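Local coordinates for protein glycoside hydrolase family 61 (Trichoderma reesei QM6a, PDB 5O2X) that probably uses a copper centre to cleave polysaccharide chains oxidatively, as a lytic polysaccharide monooxygenase of Auxiliary Activity family 9, at residues V91-N96 and R156-A161. Residues are numbered along the deposited sequence; the frame is centred on the assembly and turned at random.
Sequences VDYLAN and RHEIIA
Val91, Asp92 and Tyr93 face Glu158, His157 and Arg156 in an antiparallel beta pairing inside the immunoglobulin-like beta-sandwich of this AA9 domain; the N-to-C directions of the short segments differ by 159°. Four backbone hydrogen bonds fix the register: Val91 and Glu158 exchange two, as do Tyr93 and Arg156, the latter with Tyr93 N to Arg156 O and Arg156 N to Tyr93 O both 2.9 Å. Between these two hydrogen-bonded pairs, Asp92 and His157 form a non-hydrogen-bonded one, where Asp92 CA also makes a CA-H...O contact of 3.4 Å to Arg156 O.

On the face carrying Val91, Tyr93, Arg156 and Glu158, a salt bridge within 156-161 lies beside the Tyr93 ring. Arg156, extended from CG to NE, grips Glu158 end-on: its NH1 lies 2.8 Å from Glu158 OE1 and its NH2 2.9 Å from Glu158 OE2, both carboxylate oxygens being met from above their plane. Tyr199 OH hydrogen-bonds to both Glu158 OE1 and Tyr93 OH, while Asn173 takes OE2 and the carbonyls of Ile54 and Ile55 receive NH2 and NE of Arg156. An alanine at Arg156 would probably leave the buried Glu158 carboxylate without its countercharge and open a gap beside the Tyr93 ring.

Van der Waals contacts fill in around this ion pair. Tyr93 CE1 touches Arg156 NH1 at 3.4 Å, with ring and guanidinium planes 73° apart, and Val91 CG2 packs against Glu158 OE1 at 3.5 Å.

On the other face, Asp92 and His157 are joined by a His-carboxylate hydrogen bond. With CG anti to the backbone N (chi1 172°), the His157 side chain lies alongside that of Asp92, pointing the same way. His157 NE2 is hydrogen-bonded to Trp79 NE1, and the ring stacks on Phe77. His157 ND1 donates to Asp92 OD1 over 2.8 Å, in the imidazole plane and on the oxygen's syn side, though somewhat out of the carboxylate plane.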
loop_
_atom_site.group_PDB
_atom_site.type_symbol
_atom_site.label_atom_id
_atom_site.label_comp_id
_atom_site.label_asym_id
_atom_site.label_seq_id
_atom_site.Cartn_x
_atom_site.Cartn_y
_atom_site.Cartn_z
ATOM N N VAL A 91 -2.727 5.444 0.781
ATOM C CA VAL A 91 -1.725 5.882 -0.188
ATOM C C VAL A 91 -1.126 4.674 -0.864
ATOM O O VAL A 91 -1.109 3.554 -0.349
ATOM C CB VAL A 91 -0.605 6.709 0.523
ATOM C CG1 VAL A 91 -1.127 8.057 0.994
ATOM C CG2 VAL A 91 0.060 5.941 1.648
ATOM N N ASP A 92 -0.568 4.931 -2.060
ATOM C CA ASP A 92 0.131 3.902 -2.822
ATOM C C ASP A 92 1.387 4.478 -3.419
ATOM O O ASP A 92 1.381 5.618 -3.931
ATOM C CB ASP A 92 -0.720 3.337 -3.975
ATOM C CG ASP A 92 -1.887 2.548 -3.445
ATOM O OD1 ASP A 92 -1.756 1.330 -3.224
ATOM O OD2 ASP A 92 -2.993 3.148 -3.228
ATOM N N TYR A 93 2.445 3.672 -3.399
ATOM C CA TYR A 93 3.733 4.040 -3.950
ATOM C C TYR A 93 4.240 2.919 -4.846
ATOM O O TYR A 93 3.886 1.747 -4.697
ATOM C CB TYR A 93 4.795 4.202 -2.850
ATOM C CG TYR A 93 4.475 5.208 -1.775
ATOM C CD1 TYR A 93 3.694 4.872 -0.676
ATOM C CD2 TYR A 93 5.006 6.481 -1.829
ATOM C CE1 TYR A 93 3.435 5.763 0.334
ATOM C CE2 TYR A 93 4.764 7.392 -0.797
ATOM C CZ TYR A 93 3.983 7.042 0.272
ATOM O OH TYR A 93 3.782 7.962 1.264
ATOM N N LEU A 94 5.149 3.307 -5.759
ATOM C CA LEU A 94 5.973 2.353 -6.494
ATOM C C LEU A 94 7.436 2.667 -6.216
ATOM O O LEU A 94 7.794 3.841 -6.033
ATOM C CB LEU A 94 5.735 2.416 -7.996
ATOM C CG LEU A 94 4.361 1.991 -8.462
ATOM C CD1 LEU A 94 4.157 2.303 -9.918
ATOM C CD2 LEU A 94 4.118 0.513 -8.262
ATOM N N ALA A 95 8.295 1.652 -6.282
ATOM C CA ALA A 95 9.738 1.860 -6.241
ATOM C C ALA A 95 10.358 0.922 -7.241
ATOM O O ALA A 95 10.078 -0.284 -7.247
ATOM C CB ALA A 95 10.348 1.590 -4.872
ATOM N N ASN A 96 11.246 1.442 -8.094
ATOM C CA ASN A 96 11.926 0.607 -9.068
ATOM C C ASN A 96 12.898 -0.347 -8.360
ATOM O O ASN A 96 13.672 0.064 -7.492
ATOM C CB ASN A 96 12.672 1.521 -10.040
ATOM C CG ASN A 96 12.972 0.829 -11.357
ATOM O OD1 ASN A 96 13.525 -0.273 -11.395
ATOM N ND2 ASN A 96 12.549 1.466 -12.453
ATOM N N ARG A 156 3.805 -0.508 -2.948
ATOM C CA ARG A 156 3.624 -0.372 -1.513
ATOM C C ARG A 156 2.313 0.336 -1.288
ATOM O O ARG A 156 2.189 1.542 -1.493
ATOM C CB ARG A 156 4.799 0.396 -0.903
ATOM C CG ARG A 156 4.738 0.589 0.598
ATOM C CD ARG A 156 5.867 1.489 1.081
ATOM N NE ARG A 156 5.888 1.690 2.528
ATOM C CZ ARG A 156 5.058 2.478 3.195
ATOM N NH1 ARG A 156 4.181 3.229 2.534
ATOM N NH2 ARG A 156 5.078 2.521 4.519
ATOM N N HIS A 157 1.309 -0.454 -0.861
ATOM C CA HIS A 157 -0.037 0.045 -0.543
ATOM C C HIS A 157 -0.147 0.215 0.957
ATOM O O HIS A 157 0.402 -0.595 1.711
ATOM C CB HIS A 157 -1.030 -1.014 -1.041
ATOM C CG HIS A 157 -2.441 -0.760 -0.640
ATOM N ND1 HIS A 157 -3.245 0.222 -1.151
ATOM C CD2 HIS A 157 -3.220 -1.360 0.301
ATOM C CE1 HIS A 157 -4.438 0.179 -0.581
ATOM N NE2 HIS A 157 -4.457 -0.782 0.309
ATOM N N GLU A 158 -0.829 1.245 1.438
ATOM C CA GLU A 158 -0.826 1.472 2.873
ATOM C C GLU A 158 -2.102 2.181 3.296
ATOM O O GLU A 158 -2.515 3.185 2.721
ATOM C CB GLU A 158 0.381 2.349 3.219
ATOM C CG GLU A 158 0.583 2.683 4.680
ATOM C CD GLU A 158 1.838 3.504 4.879
ATOM O OE1 GLU A 158 2.099 4.381 4.006
ATOM O OE2 GLU A 158 2.589 3.257 5.848
ATOM N N ILE A 159 -2.695 1.681 4.391
ATOM C CA ILE A 159 -3.716 2.394 5.151
ATOM C C ILE A 159 -3.024 2.939 6.391
ATOM O O ILE A 159 -2.201 2.259 7.006
ATOM C CB ILE A 159 -4.876 1.467 5.599
ATOM C CG1 ILE A 159 -5.531 0.737 4.428
ATOM C CG2 ILE A 159 -5.914 2.288 6.345
ATOM C CD1 ILE A 159 -6.562 -0.275 4.863
ATOM N N ILE A 160 -3.356 4.177 6.770
ATOM C CA ILE A 160 -2.906 4.729 8.049
ATOM C C ILE A 160 -4.176 4.906 8.887
ATOM O O ILE A 160 -5.227 5.378 8.392
ATOM C CB ILE A 160 -2.143 6.035 7.864
ATOM C CG1 ILE A 160 -0.961 5.849 6.895
ATOM C CG2 ILE A 160 -1.640 6.520 9.234
ATOM C CD1 ILE A 160 -0.214 7.085 6.577
ATOM N N ALA A 161 -4.159 4.441 10.128
ATOM C CA ALA A 161 -5.253 4.624 11.047
ATOM C C ALA A 161 -4.925 5.742 12.014
ATOM O O ALA A 161 -3.842 5.762 12.616
ATOM C CB ALA A 161 -5.525 3.357 11.811
#